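Local coordinates for protein fructokinase (Xylella fastidiosa Temecula1, PDB 3LJS) that probably phosphorylates fructose at the expense of ATP, as a carbohydrate kinase of the PfkB family, at residues Val148-Met153 with Ala181-Lys186; Phe107-Ala112 with Ser139-Asp144; Tyr270-Gln275 with Ile283-Asp288. All blocks are in the same frame, centred on the assembly; numbering follows the deposited sequence.

In the fold
The three contacts sample different joints of a ribokinase-type fold. Contacts 1 and 2 are neighbours, their centres 14 Å apart, because both draw on helix 143-158: contact 2 takes in its start and contact 1 its middle. They also touch directly, Thr149 OG1 lying 2.7 Å from Ser139 O. Contact 3 lies on the far side of the chain's centre from contact 2, 33 Å away between centres. Residues that bind ATP, which is absent from this chain, lie some way from two of them: the side chain of Thr141 is about 7 Å from that of Arg170, and the side chain of Phe272 about 10 Å from that of Lys195.

Contact 1 of 3, residues Val148-Met153 with Ala181-Lys186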
ATOM      1  N   VAL B 148     -14.002  -4.490 -19.792  1.00 20.64           N
ATOM      2  CA  VAL B 148     -14.943  -5.144 -18.884  1.00 19.23           C
ATOM      3  C   VAL B 148     -16.053  -4.147 -18.512  1.00 20.10           C
ATOM      4  O   VAL B 148     -17.237  -4.501 -18.467  1.00 20.05           O
ATOM      5  CB  VAL B 148     -14.224  -5.628 -17.598  1.00 20.68           C
ATOM      6  CG1 VAL B 148     -15.242  -6.071 -16.559  1.00 20.33           C
ATOM      7  CG2 VAL B 148     -13.280  -6.794 -17.936  1.00 20.04           C
ATOM      8  N   THR B 149     -15.671  -2.896 -18.262  1.00 17.58           N
ATOM      9  CA  THR B 149     -16.647  -1.872 -17.906  1.00 17.88           C
ATOM     10  C   THR B 149     -17.588  -1.613 -19.095  1.00 19.16           C
ATOM     11  O   THR B 149     -18.805  -1.535 -18.923  1.00 20.29           O
ATOM     12  CB  THR B 149     -15.953  -0.542 -17.480  1.00 19.45           C
ATOM     13  OG1 THR B 149     -15.023  -0.800 -16.417  1.00 19.33           O
ATOM     14  CG2 THR B 149     -16.984   0.474 -16.980  1.00 17.30           C
ATOM     15  N   PHE B 150     -17.035  -1.503 -20.301  1.00 18.47           N
ATOM     16  CA  PHE B 150     -17.869  -1.257 -21.472  1.00 18.99           C
ATOM     17  C   PHE B 150     -18.847  -2.411 -21.683  1.00 19.76           C
ATOM     18  O   PHE B 150     -20.024  -2.185 -21.961  1.00 20.50           O
ATOM     19  CB  PHE B 150     -17.014  -1.070 -22.731  1.00 19.60           C
ATOM     20  CG  PHE B 150     -16.020   0.061 -22.639  1.00 19.71           C
ATOM     21  CD1 PHE B 150     -16.364   1.268 -22.034  1.00 18.89           C
ATOM     22  CD2 PHE B 150     -14.751  -0.068 -23.199  1.00 21.15           C
ATOM     23  CE1 PHE B 150     -15.458   2.336 -21.988  1.00 18.20           C
ATOM     24  CE2 PHE B 150     -13.836   0.993 -23.161  1.00 20.69           C
ATOM     25  CZ  PHE B 150     -14.191   2.194 -22.555  1.00 19.31           C
ATOM     26  N   GLU B 151     -18.360  -3.643 -21.537  1.00 19.99           N
ATOM     27  CA  GLU B 151     -19.199  -4.824 -21.711  1.00 19.82           C
ATOM     28  C   GLU B 151     -20.319  -4.830 -20.677  1.00 20.48           C
ATOM     29  O   GLU B 151     -21.452  -5.210 -20.977  1.00 18.94           O
ATOM     30  CB  GLU B 151     -18.357  -6.100 -21.589  1.00 21.00           C
ATOM     31  CG  GLU B 151     -19.115  -7.407 -21.813  1.00 20.47           C
ATOM     32  CD  GLU B 151     -19.855  -7.470 -23.156  1.00 26.08           C
ATOM     33  OE1 GLU B 151     -19.438  -6.790 -24.119  1.00 24.81           O
ATOM     34  OE2 GLU B 151     -20.853  -8.221 -23.251  1.00 24.10           O
ATOM     35  N   GLY B 152     -19.995  -4.413 -19.457  1.00 19.99           N
ATOM     36  CA  GLY B 152     -21.008  -4.352 -18.422  1.00 18.65           C
ATOM     37  C   GLY B 152     -22.082  -3.339 -18.794  1.00 19.28           C
ATOM     38  O   GLY B 152     -23.276  -3.582 -18.596  1.00 18.69           O
HETATM   39  N   MSE B 153     -21.663  -2.198 -19.335  1.00 18.07           N
HETATM   40  CA  MSE B 153     -22.609  -1.165 -19.738  1.00 20.06           C
HETATM   41  C   MSE B 153     -23.476  -1.648 -20.900  1.00 19.75           C
HETATM   42  O   MSE B 153     -24.675  -1.366 -20.941  1.00 18.90           O
HETATM   43  CB  MSE B 153     -21.868   0.114 -20.141  1.00 23.44           C
HETATM   44  CG  MSE B 153     -21.083   0.774 -19.013  1.00 26.38           C
HETATM   45 SE   MSE B 153     -20.022   2.294 -19.637  1.00 39.76          SE
HETATM   46  CE  MSE B 153     -21.235   3.733 -19.211  1.00 35.24           C
ATOM     47  N   ALA B 181      -8.667  10.137 -23.234  1.00 29.94           N
ATOM     48  CA  ALA B 181      -9.793  10.676 -23.995  1.00 29.63           C
ATOM     49  C   ALA B 181     -10.646   9.619 -24.693  1.00 29.18           C
ATOM     50  O   ALA B 181     -11.871   9.613 -24.568  1.00 28.53           O
ATOM     51  CB  ALA B 181      -9.286  11.692 -25.021  1.00 30.46           C
ATOM     52  N   SER B 182      -9.992   8.730 -25.430  1.00 28.40           N
ATOM     53  CA  SER B 182     -10.677   7.677 -26.167  1.00 28.96           C
ATOM     54  C   SER B 182     -11.642   6.834 -25.326  1.00 27.98           C
ATOM     55  O   SER B 182     -12.801   6.642 -25.699  1.00 26.88           O
ATOM     56  CB  SER B 182      -9.644   6.764 -26.825  1.00 30.63           C
ATOM     57  OG  SER B 182     -10.287   5.774 -27.601  1.00 39.44           O
ATOM     58  N   ARG B 183     -11.164   6.326 -24.196  1.00 27.04           N
ATOM     59  CA  ARG B 183     -12.004   5.503 -23.331  1.00 26.26           C
ATOM     60  C   ARG B 183     -13.120   6.307 -22.680  1.00 24.55           C
ATOM     61  O   ARG B 183     -14.250   5.832 -22.564  1.00 24.81           O
ATOM     62  CB  ARG B 183     -11.158   4.834 -22.252  1.00 26.00           C
ATOM     63  CG  ARG B 183     -10.251   3.753 -22.790  1.00 26.82           C
ATOM     64  CD  ARG B 183      -9.291   3.300 -21.726  1.00 29.29           C
ATOM     65  NE  ARG B 183      -8.249   2.452 -22.286  1.00 30.48           N
ATOM     66  CZ  ARG B 183      -7.109   2.174 -21.670  1.00 30.51           C
ATOM     67  NH1 ARG B 183      -6.866   2.677 -20.466  1.00 25.40           N
ATOM     68  NH2 ARG B 183      -6.207   1.401 -22.265  1.00 30.52           N
ATOM     69  N   LEU B 184     -12.803   7.524 -22.256  1.00 22.58           N
ATOM     70  CA  LEU B 184     -13.801   8.371 -21.628  1.00 24.09           C
ATOM     71  C   LEU B 184     -14.958   8.621 -22.593  1.00 24.63           C
ATOM     72  O   LEU B 184     -16.119   8.492 -22.212  1.00 24.12           O
ATOM     73  CB  LEU B 184     -13.176   9.698 -21.184  1.00 23.66           C
ATOM     74  CG  LEU B 184     -12.062   9.553 -20.138  1.00 25.92           C
ATOM     75  CD1 LEU B 184     -11.502  10.923 -19.772  1.00 23.23           C
ATOM     76  CD2 LEU B 184     -12.616   8.853 -18.900  1.00 24.10           C
ATOM     77  N   TRP B 185     -14.649   8.969 -23.841  1.00 25.10           N
ATOM     78  CA  TRP B 185     -15.705   9.216 -24.824  1.00 24.56           C
ATOM     79  C   TRP B 185     -16.515   7.954 -25.102  1.00 24.41           C
ATOM     80  O   TRP B 185     -17.724   8.025 -25.304  1.00 23.80           O
ATOM     81  CB  TRP B 185     -15.130   9.750 -26.144  1.00 25.21           C
ATOM     82  CG  TRP B 185     -14.871  11.231 -26.141  1.00 26.69           C
ATOM     83  CD1 TRP B 185     -13.656  11.853 -26.239  1.00 27.71           C
ATOM     84  CD2 TRP B 185     -15.847  12.273 -26.027  1.00 26.71           C
ATOM     85  NE1 TRP B 185     -13.817  13.218 -26.192  1.00 28.73           N
ATOM     86  CE2 TRP B 185     -15.150  13.504 -26.064  1.00 28.53           C
ATOM     87  CE3 TRP B 185     -17.242  12.288 -25.898  1.00 26.60           C
ATOM     88  CZ2 TRP B 185     -15.803  14.737 -25.976  1.00 28.73           C
ATOM     89  CZ3 TRP B 185     -17.893  13.518 -25.810  1.00 28.93           C
ATOM     90  CH2 TRP B 185     -17.169  14.726 -25.850  1.00 28.96           C
ATOM     91  N   LYS B 186     -15.855   6.801 -25.121  1.00 23.75           N
ATOM     92  CA  LYS B 186     -16.567   5.557 -25.374  1.00 24.49           C
ATOM     93  C   LYS B 186     -17.546   5.270 -24.240  1.00 23.30           C
ATOM     94  O   LYS B 186     -18.695   4.886 -24.478  1.00 23.85           O
ATOM     95  CB  LYS B 186     -15.597   4.386 -25.521  1.00 27.06           C
ATOM     96  CG  LYS B 186     -16.307   3.078 -25.822  1.00 30.95           C
ATOM     97  CD  LYS B 186     -15.359   2.031 -26.370  1.00 36.77           C
ATOM     98  CE  LYS B 186     -16.112   0.767 -26.769  1.00 39.03           C
ATOM     99  NZ  LYS B 186     -15.202  -0.240 -27.389  1.00 40.51           N
TER
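The carbonyl oxygen of Arg183 meets the rim of the Phe150 ring close to the ring plane, 3.6 Å from Phe150 CZ and 3.7 Å from Phe150 CE1. The ring's C-H edge thus points at a helix carbonyl, a weakly polar approach rather than a hydrogen bond, while CB of Arg183 packs against the same CZ corner. Lys186 supplies the larger share from its helix, laying its aliphatic chain over one face of the ring. Lys186 CD stands 3.9 Å from the centroid and 18° off the ring normal, a CH-pi contact, and CE carries on beyond it to lie 3.9 Å from Phe150 CD2. The reach follows from the torsions: with CG anti to the backbone N (chi1 -178°) and the rest of the chain extended, four methylenes in a row pass across the phenylalanine. The hydrocarbon part of an exposed lysine thus packs on one face of a buried aromatic ring. Arg183 behaves otherwise, its end leading away from the ring to a weak hydrogen bond with Met140 O. Phe150 belongs to helix 143-158 and Lys186 to helix 181-189, successive connections in the beta-alpha-beta succession of parallel strands 130-136, 162-166 and 193-197; beyond them, Trp185 turns from this contact toward helices 198-207 and 212-220.

Contact 2 of 3, residues Phe107-Ala112 with Ser139-Asp144; sequences FYRPPA and SMTDAD
Arg109 reaches Thr141 through a hydrogen bond from NH1 to OG1, 3.2 Å long and bent, with an angle of 139° at the hydrogen. The hydroxyl oxygen is tilted 29° out of the guanidinium plane, whereas the methyl CG2 of Thr141 sits at the edge of that plane, 3.8 Å from Arg109 NH1. Arg109 spans the gap with a straight chain whose CG is anti to the backbone N (chi1 -172°). Its stronger polar partner is Asp114, which forms a salt bridge with NH2; Asn138 O accepts a further hydrogen bond from NH2 and another from Thr141 OG1, so one backbone carbonyl ties both partners of the first-shell bond. Beside this pair a water bridges the segments, donating to Pro110 O at 3.0 Å and to Asp142 OD1 at 2.9 Å. The arginine emerges just after strand 103-108, an outer strand of the small four-stranded sheet that corresponds to the lid of PfkB-family kinases, while Thr141 belongs to the turn between strand 130-136 of the large sheet and helix 143-158. Asp142 is the N-cap of that helix, its OD2 bonding to Ile145 N. Farther out, Tyr108 OH is hydrogen-bonded to Thr90 O of the second subunit, and Pro111 packs against Pro111 of that subunit.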
ATOM      1  N   PHE B 107      -1.499   6.737  -4.386  1.00 30.43           N
ATOM      2  CA  PHE B 107      -2.210   5.494  -4.655  1.00 27.77           C
ATOM      3  C   PHE B 107      -1.335   4.263  -4.838  1.00 27.01           C
ATOM      4  O   PHE B 107      -0.271   4.326  -5.457  1.00 27.20           O
ATOM      5  CB  PHE B 107      -3.056   5.641  -5.924  1.00 28.45           C
ATOM      6  CG  PHE B 107      -4.118   6.693  -5.837  1.00 28.00           C
ATOM      7  CD1 PHE B 107      -5.320   6.434  -5.191  1.00 29.49           C
ATOM      8  CD2 PHE B 107      -3.925   7.941  -6.420  1.00 30.35           C
ATOM      9  CE1 PHE B 107      -6.321   7.405  -5.125  1.00 30.84           C
ATOM     10  CE2 PHE B 107      -4.916   8.919  -6.361  1.00 31.82           C
ATOM     11  CZ  PHE B 107      -6.119   8.647  -5.710  1.00 30.81           C
ATOM     12  N   TYR B 108      -1.795   3.143  -4.292  1.00 24.06           N
ATOM     13  CA  TYR B 108      -1.116   1.873  -4.473  1.00 24.35           C
ATOM     14  C   TYR B 108      -2.085   1.153  -5.403  1.00 25.85           C
ATOM     15  O   TYR B 108      -2.876   0.302  -4.972  1.00 20.72           O
ATOM     16  CB  TYR B 108      -0.950   1.134  -3.134  1.00 23.71           C
ATOM     17  CG  TYR B 108       0.251   1.631  -2.355  1.00 22.59           C
ATOM     18  CD1 TYR B 108       1.422   0.872  -2.276  1.00 22.50           C
ATOM     19  CD2 TYR B 108       0.256   2.910  -1.795  1.00 22.46           C
ATOM     20  CE1 TYR B 108       2.573   1.384  -1.664  1.00 22.12           C
ATOM     21  CE2 TYR B 108       1.401   3.431  -1.184  1.00 22.86           C
ATOM     22  CZ  TYR B 108       2.555   2.664  -1.131  1.00 22.15           C
ATOM     23  OH  TYR B 108       3.700   3.199  -0.589  1.00 21.40           O
ATOM     24  N   ARG B 109      -2.042   1.520  -6.687  1.00 28.65           N
ATOM     25  CA  ARG B 109      -2.955   0.915  -7.642  1.00 35.41           C
ATOM     26  C   ARG B 109      -2.543   0.631  -9.091  1.00 41.73           C
ATOM     27  O   ARG B 109      -3.385   0.205  -9.878  1.00 48.18           O
ATOM     28  CB  ARG B 109      -4.277   1.694  -7.644  1.00 30.76           C
ATOM     29  CG  ARG B 109      -5.382   1.040  -8.470  1.00 29.05           C
ATOM     30  CD  ARG B 109      -6.711   1.701  -8.202  1.00 27.07           C
ATOM     31  NE  ARG B 109      -7.813   1.063  -8.909  1.00 25.54           N
ATOM     32  CZ  ARG B 109      -8.183   1.355 -10.151  1.00 26.74           C
ATOM     33  NH1 ARG B 109      -7.534   2.279 -10.850  1.00 23.17           N
ATOM     34  NH2 ARG B 109      -9.238   0.749 -10.683  1.00 26.44           N
ATOM     35  N   PRO B 110      -1.287   0.892  -9.498  1.00 46.59           N
ATOM     36  CA  PRO B 110      -1.156   0.504 -10.908  1.00 45.61           C
ATOM     37  C   PRO B 110      -1.679  -0.940 -10.911  1.00 42.88           C
ATOM     38  O   PRO B 110      -2.420  -1.332 -11.812  1.00 44.87           O
ATOM     39  CB  PRO B 110       0.344   0.611 -11.159  1.00 49.56           C
ATOM     40  CG  PRO B 110       0.734   1.775 -10.274  1.00 49.89           C
ATOM     41  CD  PRO B 110      -0.043   1.504  -8.987  1.00 49.10           C
ATOM     42  N   PRO B 111      -1.288  -1.745  -9.890  1.00 39.06           N
ATOM     43  CA  PRO B 111      -1.727  -3.138  -9.736  1.00 33.35           C
ATOM     44  C   PRO B 111      -2.625  -3.182  -8.489  1.00 30.16           C
ATOM     45  O   PRO B 111      -2.292  -2.588  -7.461  1.00 27.33           O
ATOM     46  CB  PRO B 111      -0.425  -3.886  -9.523  1.00 36.90           C
ATOM     47  CG  PRO B 111       0.319  -2.955  -8.644  1.00 36.70           C
ATOM     48  CD  PRO B 111       0.008  -1.562  -9.205  1.00 35.84           C
ATOM     49  N   ALA B 112      -3.767  -3.854  -8.588  1.00 25.32           N
ATOM     50  CA  ALA B 112      -4.694  -3.961  -7.467  1.00 24.48           C
ATOM     51  C   ALA B 112      -5.789  -4.978  -7.779  1.00 23.78           C
ATOM     52  O   ALA B 112      -6.072  -5.271  -8.941  1.00 23.54           O
ATOM     53  CB  ALA B 112      -5.312  -2.597  -7.155  1.00 22.78           C
ATOM     54  N   SER B 139     -12.466   2.467 -13.381  1.00 21.14           N
ATOM     55  CA  SER B 139     -12.420   1.081 -13.837  1.00 21.61           C
ATOM     56  C   SER B 139     -12.122   1.049 -15.341  1.00 21.60           C
ATOM     57  O   SER B 139     -12.494   0.107 -16.043  1.00 20.96           O
ATOM     58  CB  SER B 139     -13.743   0.362 -13.538  1.00 20.12           C
ATOM     59  OG  SER B 139     -14.830   0.968 -14.213  1.00 21.17           O
HETATM   60  N   MSE B 140     -11.443   2.087 -15.823  1.00 22.95           N
HETATM   61  CA  MSE B 140     -11.061   2.186 -17.232  1.00 24.21           C
HETATM   62  C   MSE B 140      -9.584   2.569 -17.353  1.00 24.84           C
HETATM   63  O   MSE B 140      -9.113   2.914 -18.438  1.00 24.12           O
HETATM   64  CB  MSE B 140     -11.895   3.258 -17.944  1.00 25.33           C
HETATM   65  CG  MSE B 140     -13.386   2.975 -18.011  1.00 29.03           C
HETATM   66 SE   MSE B 140     -14.375   4.451 -18.823  1.00 38.01          SE
HETATM   67  CE  MSE B 140     -16.158   3.722 -18.567  1.00 29.73           C
ATOM     68  N   THR B 141      -8.857   2.501 -16.240  1.00 23.98           N
ATOM     69  CA  THR B 141      -7.449   2.892 -16.215  1.00 24.14           C
ATOM     70  C   THR B 141      -6.471   2.027 -17.020  1.00 24.77           C
ATOM     71  O   THR B 141      -5.331   2.431 -17.246  1.00 24.39           O
ATOM     72  CB  THR B 141      -6.961   3.036 -14.757  1.00 22.86           C
ATOM     73  OG1 THR B 141      -7.312   1.866 -14.013  1.00 21.27           O
ATOM     74  CG2 THR B 141      -7.615   4.245 -14.110  1.00 23.83           C
ATOM     75  N   ASP B 142      -6.901   0.837 -17.430  1.00 24.49           N
ATOM     76  CA  ASP B 142      -6.073  -0.021 -18.274  1.00 26.19           C
ATOM     77  C   ASP B 142      -7.016  -0.671 -19.284  1.00 26.97           C
ATOM     78  O   ASP B 142      -8.230  -0.721 -19.057  1.00 24.39           O
ATOM     79  CB  ASP B 142      -5.268  -1.047 -17.441  1.00 27.47           C
ATOM     80  CG  ASP B 142      -6.048  -2.302 -17.089  1.00 29.31           C
ATOM     81  OD1 ASP B 142      -5.704  -2.917 -16.056  1.00 30.65           O
ATOM     82  OD2 ASP B 142      -6.970  -2.698 -17.830  1.00 29.13           O
ATOM     83  N   ALA B 143      -6.468  -1.142 -20.402  1.00 26.25           N
ATOM     84  CA  ALA B 143      -7.263  -1.739 -21.473  1.00 26.99           C
ATOM     85  C   ALA B 143      -8.215  -2.859 -21.074  1.00 26.41           C
ATOM     86  O   ALA B 143      -9.370  -2.874 -21.506  1.00 27.32           O
ATOM     87  CB  ALA B 143      -6.338  -2.228 -22.595  1.00 28.21           C
ATOM     88  N   ASP B 144      -7.737  -3.799 -20.267  1.00 24.35           N
ATOM     89  CA  ASP B 144      -8.559  -4.930 -19.849  1.00 25.19           C
ATOM     90  C   ASP B 144      -9.765  -4.553 -18.990  1.00 24.65           C
ATOM     91  O   ASP B 144     -10.892  -4.958 -19.280  1.00 24.72           O
ATOM     92  CB  ASP B 144      -7.705  -5.954 -19.094  1.00 28.16           C
ATOM     93  CG  ASP B 144      -6.716  -6.678 -20.000  1.00 32.62           C
ATOM     94  OD1 ASP B 144      -5.930  -7.492 -19.478  1.00 36.07           O
ATOM     95  OD2 ASP B 144      -6.727  -6.442 -21.227  1.00 32.33           O
TER
HETATM   96  O   HOH W   1      -3.538  -1.698 -14.623  1.00 38.83           O

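Contact 3 of 3, residues Tyr270-Gln275 with Ile283-Asp288; sequences YTFAQQ and IDFCHD
Phe272 and Phe285 meet as a T-shaped pair, the edge of the Phe272 ring directed toward the face of Phe285. The planes are inclined at 72° and the centroids lie 5.3 Å apart, which is the geometry expected when the slightly positive C-H rim of one ring approaches the electron-rich face of another. A single corner does most of the touching: Phe272 CE1 is 3.8 Å from Phe285 CZ and equally far from Phe285 CE2, and Phe272 CZ follows at 4.1 Å from Phe285 CE2. The two side chains start from different settings. In Phe285 the CB bond already points across to the other helix, and CG anti to the backbone N (chi1 173°) carries the ring farther outward. Phe272 has CG beside its backbone N instead, and its ring swings nearer to Phe285 than the CB direction alone would suggest. A third ring completes an aromatic cluster, for Phe276 lies nearly parallel to Phe272, at about 20°, and stands edge-to-face with Phe285. Around this cluster, Phe272 rests on Leu226 of strand 226-230 and Phe285 on Thr295 of helix 289-305. Asp288, just beyond the Phe285 helix, is the N-cap of helix 289-305. This aromatic cluster joins two consecutive helices of the large alpha/beta domain of the ribokinase fold, and helix 262-275, which bears Phe272, begins immediately after the ATP-binding Gly261.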
ATOM      1  N   TYR B 270     -31.170   6.222  -6.362  1.00 17.94           N
ATOM      2  CA  TYR B 270     -32.139   5.664  -5.423  1.00 18.89           C
ATOM      3  C   TYR B 270     -33.549   6.105  -5.828  1.00 18.65           C
ATOM      4  O   TYR B 270     -34.472   5.289  -5.881  1.00 18.06           O
ATOM      5  CB  TYR B 270     -31.864   6.151  -3.995  1.00 17.48           C
ATOM      6  CG  TYR B 270     -33.042   5.945  -3.058  1.00 18.05           C
ATOM      7  CD1 TYR B 270     -33.301   4.697  -2.481  1.00 18.07           C
ATOM      8  CD2 TYR B 270     -33.937   6.982  -2.808  1.00 18.04           C
ATOM      9  CE1 TYR B 270     -34.436   4.494  -1.679  1.00 17.24           C
ATOM     10  CE2 TYR B 270     -35.067   6.791  -2.016  1.00 18.67           C
ATOM     11  CZ  TYR B 270     -35.314   5.549  -1.457  1.00 19.18           C
ATOM     12  OH  TYR B 270     -36.454   5.374  -0.697  1.00 19.90           O
ATOM     13  N   THR B 271     -33.707   7.397  -6.105  1.00 17.62           N
ATOM     14  CA  THR B 271     -35.012   7.928  -6.483  1.00 19.90           C
ATOM     15  C   THR B 271     -35.495   7.362  -7.810  1.00 19.97           C
ATOM     16  O   THR B 271     -36.679   7.041  -7.953  1.00 22.07           O
ATOM     17  CB  THR B 271     -34.997   9.470  -6.550  1.00 21.69           C
ATOM     18  OG1 THR B 271     -34.535   9.995  -5.297  1.00 20.99           O
ATOM     19  CG2 THR B 271     -36.396   9.997  -6.793  1.00 23.31           C
ATOM     20  N   PHE B 272     -34.583   7.230  -8.775  1.00 19.41           N
ATOM     21  CA  PHE B 272     -34.919   6.672 -10.084  1.00 20.09           C
ATOM     22  C   PHE B 272     -35.529   5.280  -9.906  1.00 21.39           C
ATOM     23  O   PHE B 272     -36.576   4.967 -10.474  1.00 21.89           O
ATOM     24  CB  PHE B 272     -33.669   6.507 -10.965  1.00 20.28           C
ATOM     25  CG  PHE B 272     -33.133   7.785 -11.556  1.00 20.83           C
ATOM     26  CD1 PHE B 272     -33.814   8.990 -11.429  1.00 22.34           C
ATOM     27  CD2 PHE B 272     -31.933   7.769 -12.260  1.00 21.67           C
ATOM     28  CE1 PHE B 272     -33.302  10.162 -11.997  1.00 24.23           C
ATOM     29  CE2 PHE B 272     -31.416   8.931 -12.829  1.00 22.89           C
ATOM     30  CZ  PHE B 272     -32.100  10.129 -12.698  1.00 23.56           C
ATOM     31  N   ALA B 273     -34.851   4.447  -9.125  1.00 21.09           N
ATOM     32  CA  ALA B 273     -35.293   3.080  -8.892  1.00 22.30           C
ATOM     33  C   ALA B 273     -36.639   3.016  -8.182  1.00 23.36           C
ATOM     34  O   ALA B 273     -37.419   2.095  -8.417  1.00 24.39           O
ATOM     35  CB  ALA B 273     -34.238   2.319  -8.096  1.00 20.63           C
ATOM     36  N   GLN B 274     -36.909   3.983  -7.309  1.00 22.87           N
ATOM     37  CA  GLN B 274     -38.180   4.020  -6.591  1.00 23.80           C
ATOM     38  C   GLN B 274     -39.333   4.453  -7.503  1.00 24.77           C
ATOM     39  O   GLN B 274     -40.422   3.884  -7.459  1.00 25.51           O
ATOM     40  CB  GLN B 274     -38.105   4.996  -5.407  1.00 23.34           C
ATOM     41  CG  GLN B 274     -37.203   4.571  -4.249  1.00 24.05           C
ATOM     42  CD  GLN B 274     -37.706   3.327  -3.521  1.00 27.67           C
ATOM     43  OE1 GLN B 274     -38.883   3.231  -3.172  1.00 27.25           O
ATOM     44  NE2 GLN B 274     -36.809   2.377  -3.279  1.00 26.47           N
ATOM     45  N   GLN B 275     -39.079   5.454  -8.340  1.00 24.61           N
ATOM     46  CA  GLN B 275     -40.107   6.007  -9.216  1.00 26.15           C
ATOM     47  C   GLN B 275     -40.314   5.391 -10.600  1.00 26.14           C
ATOM     48  O   GLN B 275     -41.423   5.443 -11.131  1.00 26.57           O
ATOM     49  CB  GLN B 275     -39.871   7.513  -9.371  1.00 25.62           C
ATOM     50  CG  GLN B 275     -39.781   8.250  -8.042  1.00 27.90           C
ATOM     51  CD  GLN B 275     -39.599   9.741  -8.214  1.00 32.87           C
ATOM     52  OE1 GLN B 275     -38.745  10.189  -8.983  1.00 34.89           O
ATOM     53  NE2 GLN B 275     -40.398  10.522  -7.493  1.00 33.61           N
ATOM     54  N   ILE B 283     -37.075   8.193 -20.197  1.00 22.45           N
ATOM     55  CA  ILE B 283     -37.409   9.082 -21.304  1.00 24.76           C
ATOM     56  C   ILE B 283     -38.496  10.084 -20.915  1.00 24.35           C
ATOM     57  O   ILE B 283     -38.358  11.286 -21.158  1.00 23.96           O
ATOM     58  CB  ILE B 283     -37.862   8.275 -22.543  1.00 27.37           C
ATOM     59  CG1 ILE B 283     -36.760   7.293 -22.948  1.00 30.07           C
ATOM     60  CG2 ILE B 283     -38.153   9.211 -23.703  1.00 28.00           C
ATOM     61  CD1 ILE B 283     -35.421   7.960 -23.253  1.00 31.38           C
ATOM     62  N   ASP B 284     -39.569   9.594 -20.304  1.00 23.89           N
ATOM     63  CA  ASP B 284     -40.654  10.466 -19.877  1.00 25.20           C
ATOM     64  C   ASP B 284     -40.131  11.438 -18.832  1.00 23.75           C
ATOM     65  O   ASP B 284     -40.471  12.618 -18.836  1.00 24.01           O
ATOM     66  CB  ASP B 284     -41.798   9.641 -19.292  1.00 30.42           C
ATOM     67  CG  ASP B 284     -42.333   8.624 -20.277  1.00 36.55           C
ATOM     68  OD1 ASP B 284     -42.700   9.032 -21.401  1.00 37.12           O
ATOM     69  OD2 ASP B 284     -42.378   7.422 -19.933  1.00 40.74           O
ATOM     70  N   PHE B 285     -39.306  10.928 -17.928  1.00 21.08           N
ATOM     71  CA  PHE B 285     -38.716  11.747 -16.882  1.00 19.86           C
ATOM     72  C   PHE B 285     -37.928  12.900 -17.510  1.00 20.06           C
ATOM     73  O   PHE B 285     -38.059  14.051 -17.102  1.00 18.91           O
ATOM     74  CB  PHE B 285     -37.786  10.880 -16.032  1.00 18.43           C
ATOM     75  CG  PHE B 285     -36.988  11.647 -15.022  1.00 17.26           C
ATOM     76  CD1 PHE B 285     -37.549  12.015 -13.801  1.00 18.20           C
ATOM     77  CD2 PHE B 285     -35.661  11.981 -15.280  1.00 16.53           C
ATOM     78  CE1 PHE B 285     -36.797  12.702 -12.847  1.00 18.70           C
ATOM     79  CE2 PHE B 285     -34.896  12.668 -14.335  1.00 17.04           C
ATOM     80  CZ  PHE B 285     -35.467  13.029 -13.114  1.00 16.94           C
ATOM     81  N   CYS B 286     -37.106  12.581 -18.506  1.00 19.48           N
ATOM     82  CA  CYS B 286     -36.294  13.593 -19.162  1.00 20.16           C
ATOM     83  C   CYS B 286     -37.105  14.624 -19.928  1.00 23.03           C
ATOM     84  O   CYS B 286     -36.585  15.683 -20.285  1.00 21.94           O
ATOM     85  CB  CYS B 286     -35.280  12.926 -20.086  1.00 20.42           C
ATOM     86  SG  CYS B 286     -34.018  12.029 -19.169  1.00 22.13           S
ATOM     87  N   HIS B 287     -38.376  14.321 -20.177  1.00 22.48           N
ATOM     88  CA  HIS B 287     -39.249  15.248 -20.889  1.00 26.00           C
ATOM     89  C   HIS B 287     -40.066  16.080 -19.902  1.00 26.07           C
ATOM     90  O   HIS B 287     -40.871  16.913 -20.313  1.00 25.18           O
ATOM     91  CB  HIS B 287     -40.208  14.487 -21.813  1.00 28.47           C
ATOM     92  CG  HIS B 287     -39.529  13.810 -22.964  1.00 32.63           C
ATOM     93  ND1 HIS B 287     -40.161  12.868 -23.747  1.00 35.47           N
ATOM     94  CD2 HIS B 287     -38.280  13.942 -23.468  1.00 35.82           C
ATOM     95  CE1 HIS B 287     -39.327  12.448 -24.683  1.00 35.84           C
ATOM     96  NE2 HIS B 287     -38.181  13.084 -24.538  1.00 36.96           N
ATOM     97  N   ASP B 288     -39.841  15.873 -18.608  1.00 24.97           N
ATOM     98  CA  ASP B 288     -40.605  16.595 -17.591  1.00 25.66           C
ATOM     99  C   ASP B 288     -39.752  17.328 -16.550  1.00 22.91           C
ATOM    100  O   ASP B 288     -39.466  16.800 -15.479  1.00 19.30           O
ATOM    101  CB  ASP B 288     -41.553  15.608 -16.908  1.00 30.05           C
ATOM    102  CG  ASP B 288     -42.434  16.263 -15.878  1.00 34.43           C
ATOM    103  OD1 ASP B 288     -42.599  17.504 -15.926  1.00 37.42           O
ATOM    104  OD2 ASP B 288     -42.975  15.526 -15.027  1.00 39.16           O
TER